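Local coordinates for protein Cyclo(L-tyrosyl-L-tyrosyl) synthase (PDB 2X9Q) that probably catalyses the ATP-independent condensation of two tyrosyl-tRNA molecules into cyclo(L-tyrosyl-L-tyrosyl), an intermediate on the way to mycocyclosin, at residues Arg67-Gln72 and Gln276-Val281; Phe115-Val120 and Leu165-Met170; Asn176-Glu181 and Pro241-Val246. All coordinates share one frame; numbering follows the deposited sequence.

Contacts 1 and 2 tie strands into the same mixed sheet, on opposite sides of the chain's centre and with their own centres about 20 Å apart; contact 3 packs two helix ends beside it. Contact 3 touches both: Q276 OE1 of contact 1 lies 3.4 Å from P241 CD, and R168 NH2 of contact 2 lies 4.0 Å from L244 CD2. Along the chain, contacts 2 and 3 follow each other inside the loop that contact 1 closes. All three flank the probable substrate pocket: the side chain of H278 is about 5 Å from that of Y253, that of T118 about 3 Å from E233, and that of Y179 about 4 Å from A232.

Contact 1 of 3, residues Arg67-Gln72 and Gln276-Val281; sequences RPFTQQ and QGHAIV
R67 and P68 end strand 64-68 by pairing antiparallel with I280 and A279 of strand 276-283, which joins the N-terminal strands to the rest of the sheet of this Rossmann-like domain. R67 and I280 are the hydrogen-bonded pair: R67 N gives to I280 O at 2.8 Å, and I280 N returns one of the same length to R67 O. P68, with no N-H to offer, sits suitably in the non-hydrogen-bonded pair; P68 CA comes within 4.0 Å of A279 CA, a close approach that the small A279 side chain probably helps. A third bond, F69 N to H278 O at 2.9 Å, holds the chain as it turns toward helix 71-79.

The tight part is this pairing of R67 and P68 with A279 and I280. A279 CB sits 3.7 Å from R67 O. The long aliphatic chain of R67 runs alongside I280 while its charged end reaches the partly exposed surface, a bend at chi3 (53°) turning NE out of the extended line. The weakly hydrated face of the guanidinium packs against the aliphatic I280, its N-H groups pointing out round the rim, with R67 NH2 3.8 Å from I280 CG1.

F69 and H278 touch more lightly: F69 CB is 4.1 Å from H278 CD2, and the rings are inclined at 39°, neither stacked nor edge to face. I280 CD1 meets the F69 ring at its edge, while A260 touches both F69 and H278. The loose side is T70-Q72, where the chain departs from strand 276-283 with T70 as N-cap and Q72 exposed.

Both nitrogens of the buried H278 ring are satisfied from outside this pair of segments, ND1 by the carbonyl of N251 and NE2 by the backbone N of L257, which is consistent with a neutral imidazole carrying its proton on ND1.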
loop_
_atom_site.group_PDB
_atom_site.type_symbol
_atom_site.label_atom_id
_atom_site.label_comp_id
_atom_site.label_asym_id
_atom_site.label_seq_id
_atom_site.Cartn_x
_atom_site.Cartn_y
_atom_site.Cartn_z
ATOM N N ARG A 67 3.791 13.902 -2.105
ATOM C CA ARG A 67 3.325 14.136 -3.470
ATOM C C ARG A 67 2.027 13.366 -3.749
ATOM O O ARG A 67 2.038 12.137 -4.127
ATOM C CB ARG A 67 4.433 13.806 -4.466
ATOM C CG ARG A 67 4.021 14.283 -5.904
ATOM C CD ARG A 67 5.129 14.129 -6.964
ATOM N NE ARG A 67 5.700 12.761 -7.051
ATOM C CZ ARG A 67 5.136 11.684 -7.639
ATOM N NH1 ARG A 67 3.921 11.744 -8.220
ATOM N NH2 ARG A 67 5.810 10.523 -7.689
ATOM N N PRO A 68 0.888 14.075 -3.608
ATOM C CA PRO A 68 -0.372 13.394 -3.949
ATOM C C PRO A 68 -0.389 13.017 -5.430
ATOM O O PRO A 68 0.118 13.751 -6.288
ATOM C CB PRO A 68 -1.468 14.425 -3.593
ATOM C CG PRO A 68 -0.717 15.404 -2.569
ATOM C CD PRO A 68 0.672 15.486 -3.197
ATOM N N PHE A 69 -0.985 11.875 -5.712
ATOM C CA PHE A 69 -0.931 11.334 -7.060
ATOM C C PHE A 69 -1.825 12.151 -8.044
ATOM O O PHE A 69 -1.377 12.365 -9.142
ATOM C CB PHE A 69 -1.374 9.864 -7.084
ATOM C CG PHE A 69 -1.112 9.188 -8.407
ATOM C CD1 PHE A 69 0.197 8.852 -8.783
ATOM C CD2 PHE A 69 -2.174 8.865 -9.239
ATOM C CE1 PHE A 69 0.456 8.214 -9.987
ATOM C CE2 PHE A 69 -1.963 8.234 -10.498
ATOM C CZ PHE A 69 -0.629 7.869 -10.850
ATOM N N THR A 70 -3.020 12.590 -7.626
ATOM C CA THR A 70 -3.882 13.447 -8.450
ATOM C C THR A 70 -4.292 14.709 -7.652
ATOM O O THR A 70 -4.126 14.768 -6.442
ATOM C CB THR A 70 -5.252 12.807 -8.884
ATOM O OG1 THR A 70 -6.061 12.570 -7.691
ATOM C CG2 THR A 70 -5.015 11.517 -9.711
ATOM N N GLN A 71 -4.936 15.669 -8.329
ATOM C CA GLN A 71 -5.439 16.865 -7.598
ATOM C C GLN A 71 -6.501 16.480 -6.592
ATOM O O GLN A 71 -6.713 17.189 -5.581
ATOM C CB GLN A 71 -6.136 17.790 -8.563
ATOM C CG GLN A 71 -5.306 18.264 -9.679
ATOM C CD GLN A 71 -6.103 19.354 -10.467
ATOM O OE1 GLN A 71 -6.176 20.510 -10.011
ATOM N NE2 GLN A 71 -6.745 18.965 -11.572
ATOM N N GLN A 72 -7.248 15.405 -6.856
ATOM C CA GLN A 72 -8.246 15.036 -5.864
ATOM C C GLN A 72 -7.604 14.337 -4.615
ATOM O O GLN A 72 -8.068 14.517 -3.489
ATOM C CB GLN A 72 -9.260 14.091 -6.505
ATOM C CG GLN A 72 -10.116 14.914 -7.570
ATOM C CD GLN A 72 -11.156 14.105 -8.301
ATOM O OE1 GLN A 72 -11.677 14.579 -9.300
ATOM N NE2 GLN A 72 -11.524 12.913 -7.798
ATOM N N GLN A 276 -10.978 8.067 -1.472
ATOM C CA GLN A 276 -9.653 7.424 -1.326
ATOM C C GLN A 276 -8.588 8.145 -2.172
ATOM O O GLN A 276 -8.802 8.445 -3.342
ATOM C CB GLN A 276 -9.736 5.953 -1.844
ATOM C CG GLN A 276 -8.319 5.251 -1.835
ATOM C CD GLN A 276 -7.883 4.963 -0.431
ATOM O OE1 GLN A 276 -8.646 4.384 0.331
ATOM N NE2 GLN A 276 -6.666 5.347 -0.080
ATOM N N GLY A 277 -7.422 8.419 -1.609
ATOM C CA GLY A 277 -6.340 8.987 -2.400
ATOM C C GLY A 277 -5.019 8.263 -2.191
ATOM O O GLY A 277 -4.872 7.392 -1.292
ATOM N N HIS A 278 -4.047 8.633 -2.996
ATOM C CA HIS A 278 -2.682 8.056 -2.862
ATOM C C HIS A 278 -1.691 9.200 -2.855
ATOM O O HIS A 278 -1.903 10.188 -3.573
ATOM C CB HIS A 278 -2.423 7.142 -4.114
ATOM C CG HIS A 278 -1.036 6.584 -4.241
ATOM N ND1 HIS A 278 -0.326 6.074 -3.161
ATOM C CD2 HIS A 278 -0.269 6.352 -5.345
ATOM C CE1 HIS A 278 0.820 5.567 -3.604
ATOM N NE2 HIS A 278 0.873 5.727 -4.929
ATOM N N ALA A 279 -0.616 9.083 -2.060
ATOM C CA ALA A 279 0.492 9.968 -2.118
ATOM C C ALA A 279 1.804 9.228 -2.058
ATOM O O ALA A 279 1.959 8.265 -1.316
ATOM C CB ALA A 279 0.469 11.037 -0.945
ATOM N N ILE A 280 2.779 9.750 -2.785
ATOM C CA ILE A 280 4.129 9.246 -2.726
ATOM C C ILE A 280 4.859 10.096 -1.658
ATOM O O ILE A 280 4.847 11.356 -1.739
ATOM C CB ILE A 280 4.802 9.360 -4.107
ATOM C CG1 ILE A 280 4.122 8.347 -5.043
ATOM C CG2 ILE A 280 6.296 8.944 -3.970
ATOM C CD1 ILE A 280 2.805 8.893 -5.652
ATOM N N VAL A 281 5.412 9.433 -0.660
ATOM C CA VAL A 281 5.952 10.126 0.523
ATOM C C VAL A 281 7.373 9.682 0.686
ATOM O O VAL A 281 7.617 8.472 0.838
ATOM C CB VAL A 281 5.184 9.773 1.816
ATOM C CG1 VAL A 281 5.829 10.428 2.980
ATOM C CG2 VAL A 281 3.697 10.184 1.689
#

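Contact 2 of 3, residues Phe115-Val120 and Leu165-Met170; sequences FVYTDV and LCVRPM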
loop_
_atom_site.group_PDB
_atom_site.type_symbol
_atom_site.label_atom_id
_atom_site.label_comp_id
_atom_site.label_asym_id
_atom_site.label_seq_id
_atom_site.Cartn_x
_atom_site.Cartn_y
_atom_site.Cartn_z
ATOM N N PHE A 115 -0.501 1.881 10.279
ATOM C CA PHE A 115 0.609 1.271 9.605
ATOM C C PHE A 115 0.019 -0.084 9.261
ATOM O O PHE A 115 -0.635 -0.680 10.126
ATOM C CB PHE A 115 1.760 0.964 10.594
ATOM C CG PHE A 115 2.653 2.088 10.878
ATOM C CD1 PHE A 115 3.552 2.500 9.924
ATOM C CD2 PHE A 115 2.597 2.751 12.126
ATOM C CE1 PHE A 115 4.470 3.524 10.179
ATOM C CE2 PHE A 115 3.484 3.810 12.388
ATOM C CZ PHE A 115 4.430 4.179 11.420
ATOM N N VAL A 116 0.213 -0.567 8.031
ATOM C CA VAL A 116 -0.268 -1.909 7.661
ATOM C C VAL A 116 0.936 -2.637 7.002
ATOM O O VAL A 116 1.469 -2.187 6.033
ATOM C CB VAL A 116 -1.447 -1.790 6.655
ATOM C CG1 VAL A 116 -1.859 -3.159 6.185
ATOM C CG2 VAL A 116 -2.694 -1.035 7.336
ATOM N N TYR A 117 1.398 -3.737 7.590
ATOM C CA TYR A 117 2.526 -4.442 7.005
ATOM C C TYR A 117 2.049 -5.650 6.232
ATOM O O TYR A 117 1.088 -6.358 6.611
ATOM C CB TYR A 117 3.628 -4.804 8.044
ATOM C CG TYR A 117 3.141 -5.724 9.138
ATOM C CD1 TYR A 117 2.524 -5.196 10.254
ATOM C CD2 TYR A 117 3.245 -7.149 9.032
ATOM C CE1 TYR A 117 2.051 -6.003 11.270
ATOM C CE2 TYR A 117 2.747 -7.991 10.080
ATOM C CZ TYR A 117 2.222 -7.401 11.192
ATOM O OH TYR A 117 1.635 -8.138 12.208
ATOM N N THR A 118 2.704 -5.874 5.115
ATOM C CA THR A 118 2.252 -6.944 4.232
ATOM C C THR A 118 2.765 -8.309 4.784
ATOM O O THR A 118 3.936 -8.467 4.976
ATOM C CB THR A 118 2.622 -6.663 2.774
ATOM O OG1 THR A 118 1.898 -5.499 2.366
ATOM C CG2 THR A 118 2.106 -7.855 1.825
ATOM N N ASP A 119 1.881 -9.246 5.095
ATOM C CA ASP A 119 2.349 -10.531 5.619
ATOM C C ASP A 119 1.760 -11.698 4.792
ATOM O O ASP A 119 1.512 -12.818 5.321
ATOM C CB ASP A 119 1.956 -10.651 7.101
ATOM C CG ASP A 119 0.465 -10.694 7.271
ATOM O OD1 ASP A 119 -0.267 -10.022 6.462
ATOM O OD2 ASP A 119 -0.019 -11.372 8.198
ATOM N N VAL A 120 1.404 -11.421 3.543
ATOM C CA VAL A 120 0.764 -12.440 2.701
ATOM C C VAL A 120 1.538 -12.443 1.379
ATOM O O VAL A 120 2.053 -11.387 0.955
ATOM C CB VAL A 120 -0.735 -12.094 2.415
ATOM C CG1 VAL A 120 -1.615 -12.509 3.666
ATOM C CG2 VAL A 120 -0.882 -10.592 2.001
ATOM N N LEU A 165 -2.932 6.004 16.465
ATOM C CA LEU A 165 -1.967 5.292 15.657
ATOM C C LEU A 165 -1.995 3.814 16.005
ATOM O O LEU A 165 -1.983 3.463 17.221
ATOM C CB LEU A 165 -0.622 5.903 15.944
ATOM C CG LEU A 165 0.521 5.156 15.353
ATOM C CD1 LEU A 165 0.476 5.378 13.798
ATOM C CD2 LEU A 165 1.690 5.830 15.954
ATOM N N CYS A 166 -2.161 2.956 14.967
ATOM C CA CYS A 166 -2.367 1.511 15.122
ATOM C C CYS A 166 -1.478 0.785 14.091
ATOM O O CYS A 166 -1.068 1.392 13.086
ATOM C CB CYS A 166 -3.823 1.180 14.825
ATOM S SG CYS A 166 -5.011 1.772 16.144
ATOM N N VAL A 167 -1.139 -0.485 14.337
ATOM C CA VAL A 167 -0.404 -1.300 13.365
ATOM C C VAL A 167 -1.225 -2.543 13.196
ATOM O O VAL A 167 -1.820 -3.031 14.151
ATOM C CB VAL A 167 1.025 -1.702 13.795
ATOM C CG1 VAL A 167 1.134 -2.130 15.298
ATOM C CG2 VAL A 167 1.613 -2.842 12.810
ATOM N N ARG A 168 -1.309 -3.067 11.979
ATOM C CA ARG A 168 -1.862 -4.414 11.891
ATOM C C ARG A 168 -1.386 -5.092 10.622
ATOM O O ARG A 168 -0.977 -4.414 9.714
ATOM C CB ARG A 168 -3.366 -4.409 11.924
ATOM C CG ARG A 168 -3.993 -3.980 10.646
ATOM C CD ARG A 168 -5.522 -3.682 10.894
ATOM N NE ARG A 168 -5.684 -2.318 11.399
ATOM C CZ ARG A 168 -6.808 -1.826 11.955
ATOM N NH1 ARG A 168 -7.892 -2.565 12.093
ATOM N NH2 ARG A 168 -6.841 -0.583 12.381
ATOM N N PRO A 169 -1.457 -6.429 10.593
ATOM C CA PRO A 169 -1.030 -7.103 9.372
ATOM C C PRO A 169 -2.094 -7.032 8.281
ATOM O O PRO A 169 -3.305 -7.041 8.569
ATOM C CB PRO A 169 -0.844 -8.567 9.827
ATOM C CG PRO A 169 -1.849 -8.750 10.981
ATOM C CD PRO A 169 -2.043 -7.357 11.603
HETATM N N MSE A 170 -1.656 -7.062 7.016
HETATM C CA MSE A 170 -2.572 -7.080 5.920
HETATM C C MSE A 170 -3.571 -8.271 6.010
HETATM O O MSE A 170 -4.795 -8.131 5.640
HETATM C CB MSE A 170 -1.751 -7.118 4.545
HETATM C CG MSE A 170 -2.728 -7.054 3.250
HETATM SE SE MSE A 170 -3.611 -5.254 3.262
HETATM C CE MSE A 170 -2.042 -4.216 2.777
HETATM O O HOH W 1 -3.477 -0.919 11.684
#
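F115, V116 and Y117 pair in parallel with V167, R168 and P169, and the exchange of backbone bonds is regular. F115 N gives to C166 O at 2.9 Å and R168 N to F115 O; Y117 N reaches R168 O at a longer 3.3 Å, and M170 N closes the series on Y117 O. Proline fits at P169 because its nitrogen is not called on here.

Aromatic contacts dominate the face of F115, Y117, V167 and P169. The Y117 side chain lies beside P169 and points the same way, with P169 CA over one ring face, 3.8 Å from the Y117 centroid, in a CH-pi contact; V167 CG2 meets the ring edge in its plane, 3.5 Å from Y117 CE1. L165 CD1 touches F115 CE2 at 3.7 Å. Beside V116, M170, present as selenomethionine, curls back at chi2 and chi3 to bring CE within 3.6 Å of V116 CG1.

A water gives to F115 O and accepts from R168 NE at 2.6 Å, in the guanidinium plane; R168 NH2 also forms a salt bridge with D114. D119 OD2 is hydrogen-bonded to S171, and T118 OG1, just past the strand end, to the probably catalytic E233.

Strand 112-117 and the outermost strand 165-169 form a beta-alpha-beta crossover through helix 133-158, whose I151 packs on F115, Y117 and V167. Helix 220-244 meets V116 and M170 through L236, and strand 82-87 continues the sheet beyond strand 112-117.

Contact 3 of 3, residues Asn176-Glu181 and Pro241-Val246; sequences NEAYRE and PAILGV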
loop_
_atom_site.group_PDB
_atom_site.type_symbol
_atom_site.label_atom_id
_atom_site.label_comp_id
_atom_site.label_asym_id
_atom_site.label_seq_id
_atom_site.Cartn_x
_atom_site.Cartn_y
_atom_site.Cartn_z
ATOM N N ASN A 176 -12.486 -8.869 7.159
ATOM C CA ASN A 176 -13.273 -7.652 7.040
ATOM C C ASN A 176 -14.194 -7.800 5.800
ATOM O O ASN A 176 -13.729 -8.112 4.691
ATOM C CB ASN A 176 -12.311 -6.453 6.918
ATOM C CG ASN A 176 -13.047 -5.142 6.725
ATOM O OD1 ASN A 176 -13.496 -4.876 5.640
ATOM N ND2 ASN A 176 -13.142 -4.302 7.781
ATOM N N GLU A 177 -15.514 -7.693 5.981
ATOM C CA GLU A 177 -16.427 -7.867 4.833
ATOM C C GLU A 177 -16.193 -6.865 3.667
ATOM O O GLU A 177 -16.175 -7.297 2.541
ATOM C CB GLU A 177 -17.929 -7.830 5.286
ATOM C CG GLU A 177 -18.850 -8.403 4.236
ATOM C CD GLU A 177 -20.379 -8.189 4.588
ATOM O OE1 GLU A 177 -20.742 -7.170 5.242
ATOM O OE2 GLU A 177 -21.222 -9.055 4.196
ATOM N N ALA A 178 -15.981 -5.562 3.910
ATOM C CA ALA A 178 -15.726 -4.638 2.783
ATOM C C ALA A 178 -14.418 -5.081 2.005
ATOM O O ALA A 178 -14.393 -5.071 0.779
ATOM C CB ALA A 178 -15.578 -3.214 3.262
ATOM N N TYR A 179 -13.366 -5.475 2.729
ATOM C CA TYR A 179 -12.120 -5.874 2.088
ATOM C C TYR A 179 -12.448 -7.065 1.205
ATOM O O TYR A 179 -12.033 -7.132 0.020
ATOM C CB TYR A 179 -11.064 -6.281 3.168
ATOM C CG TYR A 179 -9.829 -6.917 2.579
ATOM C CD1 TYR A 179 -9.808 -8.291 2.199
ATOM C CD2 TYR A 179 -8.674 -6.169 2.424
ATOM C CE1 TYR A 179 -8.627 -8.892 1.619
ATOM C CE2 TYR A 179 -7.496 -6.756 1.825
ATOM C CZ TYR A 179 -7.493 -8.110 1.447
ATOM O OH TYR A 179 -6.348 -8.622 0.875
ATOM N N ARG A 180 -13.141 -8.052 1.788
ATOM C CA ARG A 180 -13.454 -9.248 1.038
ATOM C C ARG A 180 -14.296 -8.969 -0.251
ATOM O O ARG A 180 -14.074 -9.594 -1.282
ATOM C CB ARG A 180 -14.256 -10.213 1.911
ATOM C CG ARG A 180 -13.534 -10.975 2.963
ATOM C CD ARG A 180 -14.705 -11.838 3.647
ATOM N NE ARG A 180 -14.211 -12.798 4.618
ATOM C CZ ARG A 180 -14.365 -14.136 4.546
ATOM N NH1 ARG A 180 -15.032 -14.719 3.533
ATOM N NH2 ARG A 180 -13.852 -14.907 5.506
ATOM N N GLU A 181 -15.250 -8.038 -0.176
ATOM C CA GLU A 181 -16.023 -7.640 -1.342
ATOM C C GLU A 181 -15.158 -6.923 -2.381
ATOM O O GLU A 181 -15.237 -7.235 -3.542
ATOM C CB GLU A 181 -17.241 -6.768 -0.920
ATOM C CG GLU A 181 -18.345 -7.674 -0.283
ATOM C CD GLU A 181 -19.578 -6.921 0.301
ATOM O OE1 GLU A 181 -19.760 -5.752 -0.057
ATOM O OE2 GLU A 181 -20.332 -7.508 1.145
ATOM N N PRO A 241 -11.701 3.945 3.292
ATOM C CA PRO A 241 -12.904 4.410 4.068
ATOM C C PRO A 241 -13.942 3.321 4.349
ATOM O O PRO A 241 -14.453 3.237 5.487
ATOM C CB PRO A 241 -13.506 5.500 3.125
ATOM C CG PRO A 241 -12.224 6.137 2.663
ATOM C CD PRO A 241 -11.420 4.856 2.175
ATOM N N ALA A 242 -14.291 2.483 3.379
ATOM C CA ALA A 242 -15.164 1.318 3.610
ATOM C C ALA A 242 -14.587 0.308 4.586
ATOM O O ALA A 242 -15.301 -0.200 5.429
ATOM C CB ALA A 242 -15.530 0.582 2.316
ATOM N N ILE A 243 -13.293 0.047 4.514
ATOM C CA ILE A 243 -12.734 -1.054 5.298
ATOM C C ILE A 243 -12.534 -0.598 6.768
ATOM O O ILE A 243 -12.782 -1.379 7.684
ATOM C CB ILE A 243 -11.377 -1.410 4.666
ATOM C CG1 ILE A 243 -11.649 -2.022 3.249
ATOM C CG2 ILE A 243 -10.519 -2.303 5.632
ATOM C CD1 ILE A 243 -10.322 -2.141 2.381
ATOM N N LEU A 244 -12.056 0.627 6.957
ATOM C CA LEU A 244 -11.701 1.141 8.292
ATOM C C LEU A 244 -12.760 2.088 8.884
ATOM O O LEU A 244 -12.615 2.508 10.008
ATOM C CB LEU A 244 -10.343 1.837 8.257
ATOM C CG LEU A 244 -9.157 0.875 8.021
ATOM C CD1 LEU A 244 -7.860 1.659 7.986
ATOM C CD2 LEU A 244 -9.134 -0.179 9.146
ATOM N N GLY A 245 -13.793 2.446 8.115
ATOM C CA GLY A 245 -14.848 3.376 8.558
ATOM C C GLY A 245 -14.332 4.767 8.868
ATOM O O GLY A 245 -14.691 5.296 9.927
ATOM N N VAL A 246 -13.492 5.376 8.004
ATOM C CA VAL A 246 -12.973 6.712 8.223
ATOM C C VAL A 246 -13.566 7.576 7.059
ATOM O O VAL A 246 -14.073 7.011 6.099
ATOM C CB VAL A 246 -11.432 6.721 8.198
ATOM C CG1 VAL A 246 -10.892 5.977 9.493
ATOM C CG2 VAL A 246 -10.927 6.066 6.883
HETATM O O HOH W 2 -15.849 -2.307 7.318
#
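N176 meets I243 where the N-cap of helix 177-192 faces the C-terminal turn of helix 220-244, two helices beside the sheet of the Rossmann-like domain.

Hydrogen bonding centres on the N176 amide, whose two ends serve different helices. OD1 caps its own helix, accepting from Y179 N at 3.0 Å in the carbonyl plane, with a nearly straight N-H...O angle of 161°. ND2 donates across to I243 O at 2.9 Å. It approaches in the carbonyl plane on a lone pair, yet the bond is bent to 130° at the hydrogen, in part because the acceptor stands 33° out of the amide plane. The side chain crosses that of I243 at about a right angle. Asparagine suits the place because its oxygen can cap while its nitrogen donates. The start of one helix and the end of another carry partial charges of opposite sign, so the bridge probably gains from their electrostatics.

Apolar packing lies next to it. A178 CB touches A242 CB at 3.9 Å and I243 CG1 at 4.1 Å; two alanines allow the helices to come close. I243 CG1 also packs against the helix backbone, 3.9 Å from Y179 N, and I243 CD1 reaches Y179 CB at 4.3 Å, while P235, L236 and F173 also touch this buried isoleucine. The Y179 ring leads away from it, and its hydroxyl is hydrogen-bonded to A232 O, in a run of residues that probably binds substrate.

Solvent adds a smaller link: one water gives to A242 O at 2.9 Å and accepts weakly from N176 ND2 at 3.4 Å.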